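Local coordinates for protein carbohydrate kinase, FGGY (Novosphingobium aromaticivorans, PDB 3H6E) that probably acts as a sugar kinase of the FGGY family, transferring phosphate to a carbohydrate substrate not identified here, at residues Pro92-Glu97 with Gly130-Trp135; Trp135-His140 with Ala195-Pro200; Arg46-Pro51 with Leu150-Tyr155; Ser110-Asp113 with Gly119-Ala122; Asp182-Phe185 with Ala189-Leu192. All coordinates share one frame; numbering follows the deposited sequence.

Contact 1 (Pro92-Glu97 with Gly130-Trp135)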
# COMPACT_ATOMS: atom_id res chain seq x y z
N PRO A 92 15.43 -14.17 11.63
CA PRO A 92 14.60 -12.98 11.38
C PRO A 92 14.70 -12.56 9.92
O PRO A 92 15.80 -12.53 9.36
CB PRO A 92 15.23 -11.92 12.29
CG PRO A 92 15.94 -12.69 13.35
CD PRO A 92 16.45 -13.93 12.67
N PRO A 93 13.55 -12.24 9.29
CA PRO A 93 13.53 -11.79 7.90
C PRO A 93 14.30 -10.49 7.73
O PRO A 93 14.46 -9.73 8.68
CB PRO A 93 12.04 -11.55 7.64
CG PRO A 93 11.33 -12.40 8.63
CD PRO A 93 12.20 -12.37 9.86
N LEU A 94 14.79 -10.26 6.52
CA LEU A 94 15.53 -9.05 6.21
C LEU A 94 14.61 -7.84 6.23
O LEU A 94 13.45 -7.93 5.84
CB LEU A 94 16.19 -9.17 4.84
CG LEU A 94 17.40 -10.10 4.67
CD1 LEU A 94 17.14 -11.46 5.30
CD2 LEU A 94 17.75 -10.25 3.19
N ASP A 95 15.14 -6.71 6.70
CA ASP A 95 14.47 -5.43 6.56
C ASP A 95 14.57 -5.05 5.09
O ASP A 95 15.66 -5.06 4.53
CB ASP A 95 15.18 -4.38 7.43
CG ASP A 95 14.44 -3.06 7.49
OD1 ASP A 95 14.12 -2.49 6.43
OD2 ASP A 95 14.17 -2.59 8.62
N TYR A 96 13.44 -4.75 4.45
CA TYR A 96 13.49 -4.47 3.02
C TYR A 96 14.29 -3.20 2.70
O TYR A 96 14.68 -2.98 1.56
CB TYR A 96 12.10 -4.46 2.36
CG TYR A 96 11.17 -3.32 2.73
CD1 TYR A 96 11.50 -2.00 2.45
CD2 TYR A 96 9.92 -3.58 3.29
CE1 TYR A 96 10.63 -0.96 2.77
CE2 TYR A 96 9.05 -2.55 3.61
CZ TYR A 96 9.41 -1.25 3.35
OH TYR A 96 8.54 -0.23 3.66
N GLU A 97 14.55 -2.40 3.73
CA GLU A 97 15.37 -1.21 3.56
C GLU A 97 16.86 -1.54 3.67
O GLU A 97 17.71 -0.69 3.40
CB GLU A 97 14.99 -0.12 4.56
CG GLU A 97 13.58 0.41 4.39
CD GLU A 97 13.43 1.86 4.82
OE1 GLU A 97 12.58 2.14 5.69
OE2 GLU A 97 14.17 2.71 4.29
N GLY A 130 12.30 -11.01 -4.50
CA GLY A 130 13.26 -11.78 -5.28
C GLY A 130 14.70 -11.40 -5.00
O GLY A 130 15.57 -12.28 -4.88
N SER A 131 14.97 -10.11 -4.88
CA SER A 131 16.32 -9.63 -4.57
C SER A 131 16.82 -10.20 -3.25
O SER A 131 17.98 -10.60 -3.14
CB SER A 131 16.35 -8.10 -4.51
OG SER A 131 15.94 -7.54 -5.74
N GLN A 132 15.95 -10.24 -2.24
CA GLN A 132 16.30 -10.81 -0.95
C GLN A 132 16.63 -12.29 -1.10
O GLN A 132 17.67 -12.75 -0.65
CB GLN A 132 15.15 -10.64 0.04
CG GLN A 132 14.72 -9.21 0.28
CD GLN A 132 13.73 -9.10 1.41
OE1 GLN A 132 12.82 -8.28 1.38
NE2 GLN A 132 13.91 -9.94 2.43
N LEU A 133 15.71 -13.03 -1.72
CA LEU A 133 15.90 -14.45 -2.00
C LEU A 133 17.21 -14.69 -2.73
O LEU A 133 18.00 -15.55 -2.34
CB LEU A 133 14.73 -14.99 -2.82
CG LEU A 133 13.60 -15.68 -2.06
CD1 LEU A 133 13.54 -15.21 -0.62
CD2 LEU A 133 12.25 -15.49 -2.76
N TRP A 134 17.44 -13.93 -3.80
CA TRP A 134 18.67 -14.05 -4.58
C TRP A 134 19.89 -13.99 -3.68
O TRP A 134 20.74 -14.88 -3.70
CB TRP A 134 18.75 -12.94 -5.62
CG TRP A 134 19.92 -13.04 -6.54
CD1 TRP A 134 21.13 -12.41 -6.41
CD2 TRP A 134 20.00 -13.82 -7.74
NE1 TRP A 134 21.95 -12.75 -7.45
CE2 TRP A 134 21.29 -13.62 -8.28
CE3 TRP A 134 19.12 -14.67 -8.41
CZ2 TRP A 134 21.71 -14.24 -9.46
CZ3 TRP A 134 19.54 -15.28 -9.58
CH2 TRP A 134 20.82 -15.06 -10.09
N TRP A 135 19.96 -12.94 -2.88
CA TRP A 135 21.06 -12.74 -1.95
C TRP A 135 21.12 -13.87 -0.94
O TRP A 135 22.15 -14.53 -0.79
CB TRP A 135 20.90 -11.40 -1.23
CG TRP A 135 22.12 -10.95 -0.50
CD1 TRP A 135 23.41 -11.33 -0.74
CD2 TRP A 135 22.17 -10.02 0.58
NE1 TRP A 135 24.26 -10.70 0.14
CE2 TRP A 135 23.52 -9.88 0.96
CE3 TRP A 135 21.20 -9.28 1.28
CZ2 TRP A 135 23.93 -9.05 2.00
CZ3 TRP A 135 21.61 -8.45 2.31
CH2 TRP A 135 22.96 -8.34 2.66

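Contact 2 (Trp135-His140 with Ala195-Pro200)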
# COMPACT_ATOMS: atom_id res chain seq x y z
N TRP A 135 19.96 -12.94 -2.88
CA TRP A 135 21.06 -12.74 -1.95
C TRP A 135 21.12 -13.87 -0.94
O TRP A 135 22.15 -14.53 -0.79
CB TRP A 135 20.90 -11.40 -1.23
CG TRP A 135 22.12 -10.95 -0.50
CD1 TRP A 135 23.41 -11.33 -0.74
CD2 TRP A 135 22.17 -10.02 0.58
NE1 TRP A 135 24.26 -10.70 0.14
CE2 TRP A 135 23.52 -9.88 0.96
CE3 TRP A 135 21.20 -9.28 1.28
CZ2 TRP A 135 23.93 -9.05 2.00
CZ3 TRP A 135 21.61 -8.45 2.31
CH2 TRP A 135 22.96 -8.34 2.66
N LEU A 136 20.01 -14.11 -0.25
CA LEU A 136 19.93 -15.18 0.74
C LEU A 136 20.45 -16.52 0.22
O LEU A 136 21.02 -17.30 0.98
CB LEU A 136 18.49 -15.33 1.25
CG LEU A 136 18.05 -14.25 2.25
CD1 LEU A 136 16.56 -14.36 2.54
CD2 LEU A 136 18.86 -14.36 3.54
N ASP A 137 20.25 -16.78 -1.06
CA ASP A 137 20.73 -18.02 -1.67
C ASP A 137 22.25 -18.10 -1.59
O ASP A 137 22.83 -19.19 -1.62
CB ASP A 137 20.26 -18.15 -3.12
CG ASP A 137 18.91 -18.86 -3.24
OD1 ASP A 137 18.46 -19.48 -2.25
OD2 ASP A 137 18.30 -18.81 -4.33
N GLN A 138 22.90 -16.94 -1.47
CA GLN A 138 24.36 -16.88 -1.34
C GLN A 138 24.81 -17.01 0.12
O GLN A 138 25.74 -17.76 0.42
CB GLN A 138 24.90 -15.57 -1.91
CG GLN A 138 24.91 -15.49 -3.42
CD GLN A 138 25.97 -14.53 -3.93
OE1 GLN A 138 26.22 -14.45 -5.14
NE2 GLN A 138 26.61 -13.81 -3.02
N LEU A 139 24.15 -16.27 1.01
CA LEU A 139 24.54 -16.22 2.42
C LEU A 139 24.18 -17.50 3.18
O LEU A 139 24.85 -17.87 4.13
CB LEU A 139 23.89 -15.02 3.10
CG LEU A 139 23.94 -13.67 2.39
CD1 LEU A 139 22.94 -12.71 3.01
CD2 LEU A 139 25.34 -13.09 2.40
N HIS A 140 23.10 -18.14 2.76
CA HIS A 140 22.62 -19.33 3.45
C HIS A 140 22.10 -20.35 2.45
O HIS A 140 20.93 -20.74 2.51
CB HIS A 140 21.52 -18.96 4.45
CG HIS A 140 21.94 -17.93 5.46
ND1 HIS A 140 21.37 -16.68 5.54
CD2 HIS A 140 22.89 -17.98 6.42
CE1 HIS A 140 21.94 -16.00 6.51
NE2 HIS A 140 22.87 -16.76 7.07
N ALA A 195 9.52 -21.05 -6.44
CA ALA A 195 8.08 -21.30 -6.37
C ALA A 195 7.76 -22.58 -5.61
O ALA A 195 6.75 -22.67 -4.92
CB ALA A 195 7.47 -21.34 -7.76
N ALA A 196 8.64 -23.57 -5.73
CA ALA A 196 8.44 -24.86 -5.09
C ALA A 196 8.65 -24.80 -3.58
O ALA A 196 8.20 -25.68 -2.85
CB ALA A 196 9.35 -25.91 -5.72
N ARG A 197 9.34 -23.76 -3.12
CA ARG A 197 9.63 -23.61 -1.69
C ARG A 197 8.48 -22.96 -0.91
O ARG A 197 8.43 -23.05 0.31
CB ARG A 197 10.90 -22.78 -1.49
CG ARG A 197 12.14 -23.33 -2.15
CD ARG A 197 13.30 -22.37 -1.93
NE ARG A 197 14.52 -22.75 -2.64
CZ ARG A 197 15.62 -22.01 -2.68
NH1 ARG A 197 15.66 -20.85 -2.04
NH2 ARG A 197 16.69 -22.44 -3.34
N PHE A 198 7.57 -22.30 -1.62
CA PHE A 198 6.48 -21.56 -0.97
C PHE A 198 5.38 -22.44 -0.37
O PHE A 198 4.97 -23.45 -0.95
CB PHE A 198 5.87 -20.54 -1.94
CG PHE A 198 6.59 -19.22 -1.95
CD1 PHE A 198 6.18 -18.19 -1.11
CD2 PHE A 198 7.68 -19.01 -2.78
CE1 PHE A 198 6.84 -16.98 -1.11
CE2 PHE A 198 8.34 -17.80 -2.78
CZ PHE A 198 7.92 -16.78 -1.94
N ALA A 199 4.90 -22.03 0.80
CA ALA A 199 3.75 -22.67 1.42
C ALA A 199 2.54 -22.56 0.50
O ALA A 199 2.39 -21.57 -0.21
CB ALA A 199 3.46 -22.02 2.76
N PRO A 200 1.67 -23.58 0.51
CA PRO A 200 0.51 -23.62 -0.39
C PRO A 200 -0.29 -22.33 -0.33
O PRO A 200 -0.58 -21.83 0.76
CB PRO A 200 -0.31 -24.79 0.15
CG PRO A 200 0.70 -25.69 0.78
CD PRO A 200 1.73 -24.77 1.38

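Contact 3 (Arg46-Pro51 with Leu150-Tyr155)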
# COMPACT_ATOMS: atom_id res chain seq x y z
N ARG A 46 20.19 -5.37 8.62
CA ARG A 46 18.95 -4.98 9.29
C ARG A 46 17.85 -6.01 9.08
O ARG A 46 17.64 -6.50 7.97
CB ARG A 46 18.50 -3.59 8.82
CG ARG A 46 19.12 -2.45 9.62
CD ARG A 46 19.62 -1.33 8.71
NE ARG A 46 18.55 -0.58 8.08
CZ ARG A 46 18.72 0.24 7.05
NH1 ARG A 46 19.93 0.40 6.52
NH2 ARG A 46 17.69 0.89 6.53
N ARG A 47 17.15 -6.34 10.16
CA ARG A 47 16.15 -7.40 10.14
C ARG A 47 14.83 -6.94 10.75
O ARG A 47 14.81 -6.07 11.62
CB ARG A 47 16.66 -8.62 10.91
CG ARG A 47 18.11 -8.97 10.62
CD ARG A 47 18.26 -9.63 9.27
NE ARG A 47 18.16 -11.09 9.36
CZ ARG A 47 19.15 -11.92 9.07
NH1 ARG A 47 20.32 -11.45 8.66
NH2 ARG A 47 18.97 -13.23 9.17
N LEU A 48 13.74 -7.53 10.28
CA LEU A 48 12.47 -7.43 10.99
C LEU A 48 12.61 -8.21 12.29
O LEU A 48 13.11 -9.34 12.29
CB LEU A 48 11.34 -8.02 10.14
CG LEU A 48 10.58 -7.08 9.20
CD1 LEU A 48 11.45 -5.92 8.75
CD2 LEU A 48 10.04 -7.86 8.00
N ASP A 49 12.20 -7.61 13.40
CA ASP A 49 12.38 -8.25 14.69
C ASP A 49 11.25 -9.22 14.99
O ASP A 49 10.35 -8.92 15.77
CB ASP A 49 12.48 -7.20 15.80
CG ASP A 49 13.09 -7.75 17.07
OD1 ASP A 49 13.18 -9.00 17.20
OD2 ASP A 49 13.48 -6.95 17.94
N ALA A 50 11.31 -10.39 14.37
CA ALA A 50 10.28 -11.41 14.51
C ALA A 50 10.18 -11.99 15.92
O ALA A 50 9.10 -11.98 16.52
CB ALA A 50 10.47 -12.53 13.48
N PRO A 51 11.30 -12.49 16.46
CA PRO A 51 11.23 -13.12 17.79
C PRO A 51 10.59 -12.17 18.80
O PRO A 51 9.69 -12.56 19.54
CB PRO A 51 12.70 -13.35 18.15
CG PRO A 51 13.42 -13.37 16.85
CD PRO A 51 12.68 -12.42 15.96
N LEU A 150 7.33 -18.11 2.86
CA LEU A 150 6.06 -17.70 3.42
C LEU A 150 6.07 -16.19 3.69
O LEU A 150 6.92 -15.69 4.42
CB LEU A 150 5.84 -18.48 4.72
CG LEU A 150 4.49 -18.46 5.43
CD1 LEU A 150 4.39 -19.63 6.40
CD2 LEU A 150 4.36 -17.18 6.17
N PRO A 151 5.12 -15.46 3.08
CA PRO A 151 5.07 -14.00 3.22
C PRO A 151 5.00 -13.55 4.68
O PRO A 151 4.59 -14.32 5.54
CB PRO A 151 3.79 -13.62 2.48
CG PRO A 151 3.56 -14.74 1.52
CD PRO A 151 4.03 -15.97 2.23
N TRP A 152 5.39 -12.31 4.93
CA TRP A 152 5.44 -11.74 6.28
C TRP A 152 4.10 -11.83 7.01
O TRP A 152 4.04 -12.27 8.15
CB TRP A 152 5.92 -10.29 6.17
CG TRP A 152 5.94 -9.50 7.45
CD1 TRP A 152 5.29 -8.33 7.71
CD2 TRP A 152 6.69 -9.81 8.64
NE1 TRP A 152 5.57 -7.89 8.97
CE2 TRP A 152 6.43 -8.78 9.57
CE3 TRP A 152 7.54 -10.85 9.01
CZ2 TRP A 152 6.99 -8.77 10.85
CZ3 TRP A 152 8.10 -10.83 10.28
CH2 TRP A 152 7.82 -9.80 11.18
N ALA A 153 3.03 -11.41 6.34
CA ALA A 153 1.71 -11.44 6.94
C ALA A 153 1.32 -12.86 7.37
O ALA A 153 0.82 -13.07 8.47
CB ALA A 153 0.68 -10.87 5.98
N GLN A 154 1.54 -13.82 6.47
CA GLN A 154 1.19 -15.21 6.74
C GLN A 154 2.09 -15.82 7.79
O GLN A 154 1.73 -16.81 8.43
CB GLN A 154 1.25 -16.04 5.45
CG GLN A 154 0.07 -15.81 4.53
CD GLN A 154 -0.10 -14.35 4.17
OE1 GLN A 154 -1.10 -13.73 4.52
NE2 GLN A 154 0.89 -13.79 3.48
N TYR A 155 3.26 -15.23 7.99
CA TYR A 155 4.20 -15.76 8.96
C TYR A 155 3.56 -15.75 10.34
O TYR A 155 3.74 -16.67 11.14
CB TYR A 155 5.51 -14.97 9.01
CG TYR A 155 6.27 -15.28 10.27
CD1 TYR A 155 6.97 -16.47 10.41
CD2 TYR A 155 6.25 -14.40 11.36
CE1 TYR A 155 7.65 -16.77 11.57
CE2 TYR A 155 6.93 -14.70 12.52
CZ TYR A 155 7.63 -15.88 12.63
OH TYR A 155 8.32 -16.18 13.78

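Contact 4 (Ser110-Asp113 with Gly119-Ala122)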
# COMPACT_ATOMS: atom_id res chain seq x y z
N SER A 110 19.84 -8.80 -13.96
CA SER A 110 19.99 -9.19 -15.36
C SER A 110 19.32 -10.52 -15.68
O SER A 110 19.39 -11.00 -16.81
CB SER A 110 21.47 -9.23 -15.77
OG SER A 110 22.22 -10.11 -14.94
N GLN A 111 18.65 -11.09 -14.69
CA GLN A 111 18.02 -12.40 -14.85
C GLN A 111 16.52 -12.37 -14.52
O GLN A 111 15.84 -13.40 -14.56
CB GLN A 111 18.80 -13.45 -14.04
CG GLN A 111 18.02 -14.63 -13.54
CD GLN A 111 17.30 -14.34 -12.25
OE1 GLN A 111 17.22 -13.19 -11.82
NE2 GLN A 111 16.77 -15.38 -11.62
N ARG A 112 16.01 -11.18 -14.23
CA ARG A 112 14.59 -10.98 -13.94
C ARG A 112 13.69 -11.17 -15.17
O ARG A 112 14.15 -11.05 -16.31
CB ARG A 112 14.36 -9.59 -13.34
CG ARG A 112 14.89 -9.42 -11.93
CD ARG A 112 14.90 -7.95 -11.51
NE ARG A 112 13.60 -7.46 -11.07
CZ ARG A 112 12.76 -6.72 -11.80
NH1 ARG A 112 13.08 -6.38 -13.04
NH2 ARG A 112 11.61 -6.32 -11.29
N ASP A 113 12.42 -11.48 -14.93
CA ASP A 113 11.43 -11.60 -16.00
C ASP A 113 11.07 -10.21 -16.53
O ASP A 113 11.36 -9.21 -15.88
CB ASP A 113 10.17 -12.30 -15.50
CG ASP A 113 10.36 -13.79 -15.36
OD1 ASP A 113 11.24 -14.34 -16.03
OD2 ASP A 113 9.60 -14.41 -14.59
N GLY A 119 4.62 -7.18 -13.80
CA GLY A 119 4.10 -5.94 -13.26
C GLY A 119 4.92 -5.52 -12.05
O GLY A 119 4.55 -4.61 -11.32
N SER A 120 6.04 -6.22 -11.85
CA SER A 120 6.96 -5.89 -10.78
C SER A 120 8.16 -5.14 -11.34
O SER A 120 8.95 -5.71 -12.09
CB SER A 120 7.42 -7.17 -10.06
OG SER A 120 8.25 -6.87 -8.94
N PRO A 121 8.30 -3.86 -10.98
CA PRO A 121 9.41 -3.03 -11.46
C PRO A 121 10.67 -3.27 -10.64
O PRO A 121 10.57 -3.69 -9.49
CB PRO A 121 8.91 -1.59 -11.21
CG PRO A 121 7.50 -1.73 -10.65
CD PRO A 121 7.41 -3.11 -10.09
N ALA A 122 11.83 -2.99 -11.22
CA ALA A 122 13.09 -3.08 -10.48
C ALA A 122 13.09 -2.05 -9.37
O ALA A 122 12.97 -0.85 -9.62
CB ALA A 122 14.27 -2.87 -11.41
O HOH W 1 11.04 -4.45 -14.46

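Contact 5 (Asp182-Phe185 with Ala189-Leu192)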
# COMPACT_ATOMS: atom_id res chain seq x y z
N ASP A 182 -1.56 -14.04 -15.31
CA ASP A 182 -1.66 -15.49 -15.29
C ASP A 182 -2.18 -16.04 -13.97
O ASP A 182 -2.74 -17.13 -13.92
CB ASP A 182 -0.30 -16.12 -15.61
CG ASP A 182 -0.43 -17.55 -16.09
OD1 ASP A 182 -1.58 -17.96 -16.39
OD2 ASP A 182 0.61 -18.25 -16.18
N GLY A 183 -2.00 -15.27 -12.90
CA GLY A 183 -2.46 -15.68 -11.59
C GLY A 183 -1.67 -16.85 -11.07
O GLY A 183 -2.21 -17.78 -10.47
N ASP A 184 -0.36 -16.81 -11.31
CA ASP A 184 0.54 -17.89 -10.96
C ASP A 184 1.92 -17.31 -10.69
O ASP A 184 2.16 -16.13 -10.97
CB ASP A 184 0.61 -18.91 -12.10
CG ASP A 184 1.10 -20.28 -11.65
OD1 ASP A 184 1.66 -20.38 -10.53
OD2 ASP A 184 0.92 -21.26 -12.40
N PHE A 185 2.83 -18.12 -10.15
CA PHE A 185 4.20 -17.67 -9.96
C PHE A 185 4.81 -17.28 -11.29
O PHE A 185 4.40 -17.77 -12.35
CB PHE A 185 5.04 -18.76 -9.30
CG PHE A 185 4.76 -18.95 -7.84
CD1 PHE A 185 3.95 -19.99 -7.40
CD2 PHE A 185 5.31 -18.10 -6.89
CE1 PHE A 185 3.70 -20.18 -6.06
CE2 PHE A 185 5.06 -18.27 -5.55
CZ PHE A 185 4.25 -19.32 -5.13
N ALA A 189 10.57 -17.30 -10.83
CA ALA A 189 10.45 -17.93 -9.53
C ALA A 189 10.32 -19.45 -9.65
O ALA A 189 10.77 -20.19 -8.78
CB ALA A 189 9.27 -17.35 -8.77
N LYS A 190 9.69 -19.90 -10.73
CA LYS A 190 9.57 -21.33 -11.00
C LYS A 190 10.92 -21.89 -11.42
O LYS A 190 11.40 -22.88 -10.86
CB LYS A 190 8.52 -21.58 -12.09
CG LYS A 190 7.09 -21.40 -11.61
CD LYS A 190 6.09 -21.48 -12.75
CE LYS A 190 4.67 -21.51 -12.20
NZ LYS A 190 3.62 -21.42 -13.26
N ARG A 191 11.53 -21.23 -12.40
CA ARG A 191 12.83 -21.61 -12.95
C ARG A 191 13.88 -21.86 -11.86
O ARG A 191 14.59 -22.87 -11.88
CB ARG A 191 13.31 -20.50 -13.87
CG ARG A 191 13.92 -20.96 -15.17
CD ARG A 191 14.51 -19.78 -15.91
NE ARG A 191 15.54 -19.11 -15.13
CZ ARG A 191 15.49 -17.85 -14.73
NH1 ARG A 191 14.44 -17.10 -15.04
NH2 ARG A 191 16.48 -17.33 -14.02
N LEU A 192 13.98 -20.92 -10.92
CA LEU A 192 15.00 -20.98 -9.87
C LEU A 192 14.65 -21.97 -8.77
O LEU A 192 15.46 -22.22 -7.87
CB LEU A 192 15.18 -19.59 -9.25
CG LEU A 192 15.76 -18.49 -10.14
CD1 LEU A 192 15.65 -17.14 -9.44
CD2 LEU A 192 17.20 -18.79 -10.53

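Contact 1 (Pro92-Glu97 with Gly130-Trp135)
The backbones of Leu94 and Gln132 approach to 7.4 Å between their CA atoms, the nearest pair of the two segments, so the contact is made by side chains reaching across from an irregular loop to a helix. The loop 92-97, with an Asx turn at its far end, follows strand 88-89 and here lies against helix 129-139 in the N-terminal part of an FGGY kinase fold. Leu94 and Gln132 both point at the opposing backbone, and the two side chains run antiparallel alongside each other. Gln132 runs extended beyond CG (chi2 -171°), which carries its amide end to the root of Leu94, while Leu94 CD2 returns to lie 4.1 Å from Gln132 CB. One turn further on, Trp135 holds CG anti to its backbone N (chi1 -167°), bringing the six-membered part of the indole obliquely against the same methyl; Leu94 CD2 meets Trp135 CE3 at 4.1 Å. Leu94 is thus gripped by an aliphatic stem and an aromatic ring together, in a buried setting. The CB of Tyr96 touches the amide end of Gln132 more loosely, its ring leading away to a cation-pi contact with Lys15. Asp95 turns from the helix altogether, its carboxylate also in a salt bridge with Lys15. Asp95 OD1 uses its anti lone pair to accept from Glu97 N at 2.7 Å, closing the Asx turn.

Contact 2 (Trp135-His140 with Ala195-Pro200)
Asp137 and Arg197 mark the closest approach of the two backbones, yet their CA atoms stay 12.4 Å apart, so the gap between the last turns of helix 129-139 and the loop 195-200 is spanned chiefly by the long Arg197 side chain. What joins them is a surface salt bridge within the N-terminal region of the FGGY fold. Arg197 is extended from CG to NE (chi3 -174°) and brings the edge of its guanidinium to the aspartate. The bond from Arg197 NH1 to Asp137 OD1 measures 3.1 Å and is nearly straight (168°). It meets the syn lone pair of the oxygen and lies in the guanidinium plane, although the carboxylate plane is turned 73° from that of the guanidinium. The pairing is single, consistent with this twist: the bond comes from NH1, and Arg197 NH2 stays 3.6 Å from Asp137 OD1. The other oxygen, OD2, accepts from Trp194 NE1, so the carboxylate is held at both of its oxygens, and Met144 touches both charged side chains. Replacing Asp137 by alanine removes the carboxylate and would probably leave the Arg197 charge and the Trp194 indole N-H without their acceptor and the guanidinium freer to turn. On the helix itself, Leu139 CD1 lies 3.5 Å above the Trp135 ring, over its centre. In the helix backbone, Trp135 O receives two donors, Gln138 N at 2.6 Å and Leu139 N at 3.2 Å.

Contact 3 (Arg46-Pro51 with Leu150-Tyr155)
Leu48 and Trp152 form the close-packed part of this contact. Leu48 CD2 sits 3.9 Å from the centroid of the six-membered ring of Trp152 and only 9° off its normal, a CH-pi contact over the face of the indole. Leu48 CB adds a second touch, 4.1 Å from Trp152 CH2. The tryptophan reaches this place because its CG stands anti to the backbone N (chi1 176°), directing the ring from the start of helix 152-159 toward the turn between strand 46-47 and helix 50-63. Its NE1 hydrogen-bonds to Leu13 O on the central sheet, which fixes how the ring is turned.

Packing loosens toward Ala50. Ala50 CB meets the Trp152 edge at CZ3, 4.3 Å away and near the ring plane, and stands equally far from Tyr155 CE2. Pro51 and Asp49 point away on the more solvent-accessible side; Asp49 is the N-cap of helix 50-63, with OD1 accepting from Asp52 N.

The chemistry is therefore divided: across the segments the join is dispersive, a methyl over a pi face and an alanine at its rim, whereas directional bonds made elsewhere orient the indole and the helix start. This is consistent with a buried join that relies on shape complementarity between the two helix starts.

Contact 4 (Ser110-Asp113 with Gly119-Ala122)
Arg112 reaches the backbone of Ser120 through a side chain that leaves with CG anti to the carbonyl carbon and then bends at chi3 (81°), folding the guanidinium over the 119-122 loop. Arg112 NH2 donates to Ser120 O at 2.8 Å. The bond is bent, 135° at the hydrogen, and the donor stands 52° out of the carbonyl plane, so the arginine comes down from above the peptide instead of along a lone pair. That approach also lays one guanidinium face on the next residues: Ala122 CA lies 3.6 Å over the Arg112 plane, toward the rim, and Ala122 CB is 4.0 Å from Arg112 NH1. A water extends the grip, accepting from Arg112 NH1 at 3.1 Å and giving a weak bond of 3.4 Å to Ser120 O. The charge itself is met by Asp176, whose OD1 forms a salt bridge with NH2 and also bonds Ser120 OG; one carboxylate oxygen thereby links both sides. A leucine in place of Arg112 would probably strip Ser120 O of its direct donor and leave the Asp176 carboxylate without its cationic mate. The arrangement clasps the two ends of the short helix 115-118, which Gly119 leaves with positive phi. It lies in the N-terminal FGGY family region, between helices 102-109 and 129-139, and Gly119 is backbone-bonded to Val284 on strand 282-286, in the C-terminal family region.

Contact 5 (Asp182-Phe185 with Ala189-Leu192)
Charge pairing comes first: Lys190 NZ and Asp184 OD2 form a salt bridge at 2.8 Å, with a hydrogen bond whose geometry is weak. The two side chains cross at about a right angle. Lys190 is extended all the way from CG to NZ, laying its chain along the preceding strand until the ammonium reaches the carboxylate. Asp182 adds a more distant opposite charge, Asp182 OD2 remaining 5.3 Å from Lys190 NZ, which may add a weak long-range attraction for the ammonium.

A polar bond within the strand steadies the aspartate. Asp184 OD1 accepts from Phe185 N at 2.6 Å with an angle of 138°; the donor approaches on the anti side, 29° out of the carboxylate plane. The two oxygens thus divide their work, OD2 for the lysine and OD1 for the backbone. The aspartate sits on a beta hairpin of strands 178-179 and 184-185, where Gly183 and Asp184 both face Asp179 in a G1 beta bulge; Gly183 has the positive phi (69°) that suits its place.

Apolar contacts tie the hairpin to helix 187-191. Phe185 CB lies 4.0 Å from Lys190 CE, so the aliphatic part of the lysine also packs on the strand. Phe185 CD2 meets Ala189 CB obliquely at 4.4 Å. Elsewhere around its ring, Phe185 makes an edge-to-face contact with Trp178 and also touches Phe198.

In the fold
From the N terminus, contact 3 opens at 46-51 and closes at 150-155, joining the start of helix 50-63 to that of helix 152-159. Nested inside its loop, contact 1 brings 92-97 onto helix 129-139, and inside that again contact 4 closes the short loop that holds helix 115-118. Contact 2 begins on the same helix as contact 1, sharing Trp135, and crosses contact 3, since it closes only at 195-200. Contact 5 is nested within contact 2; Ala195 N bonds to Ala189 O between them. Contacts 1 and 3 meet through the Asp95 N to Arg46 O bond, while Gln111 packs contact 4 against Trp134 of contact 1 and Leu192 of contact 5.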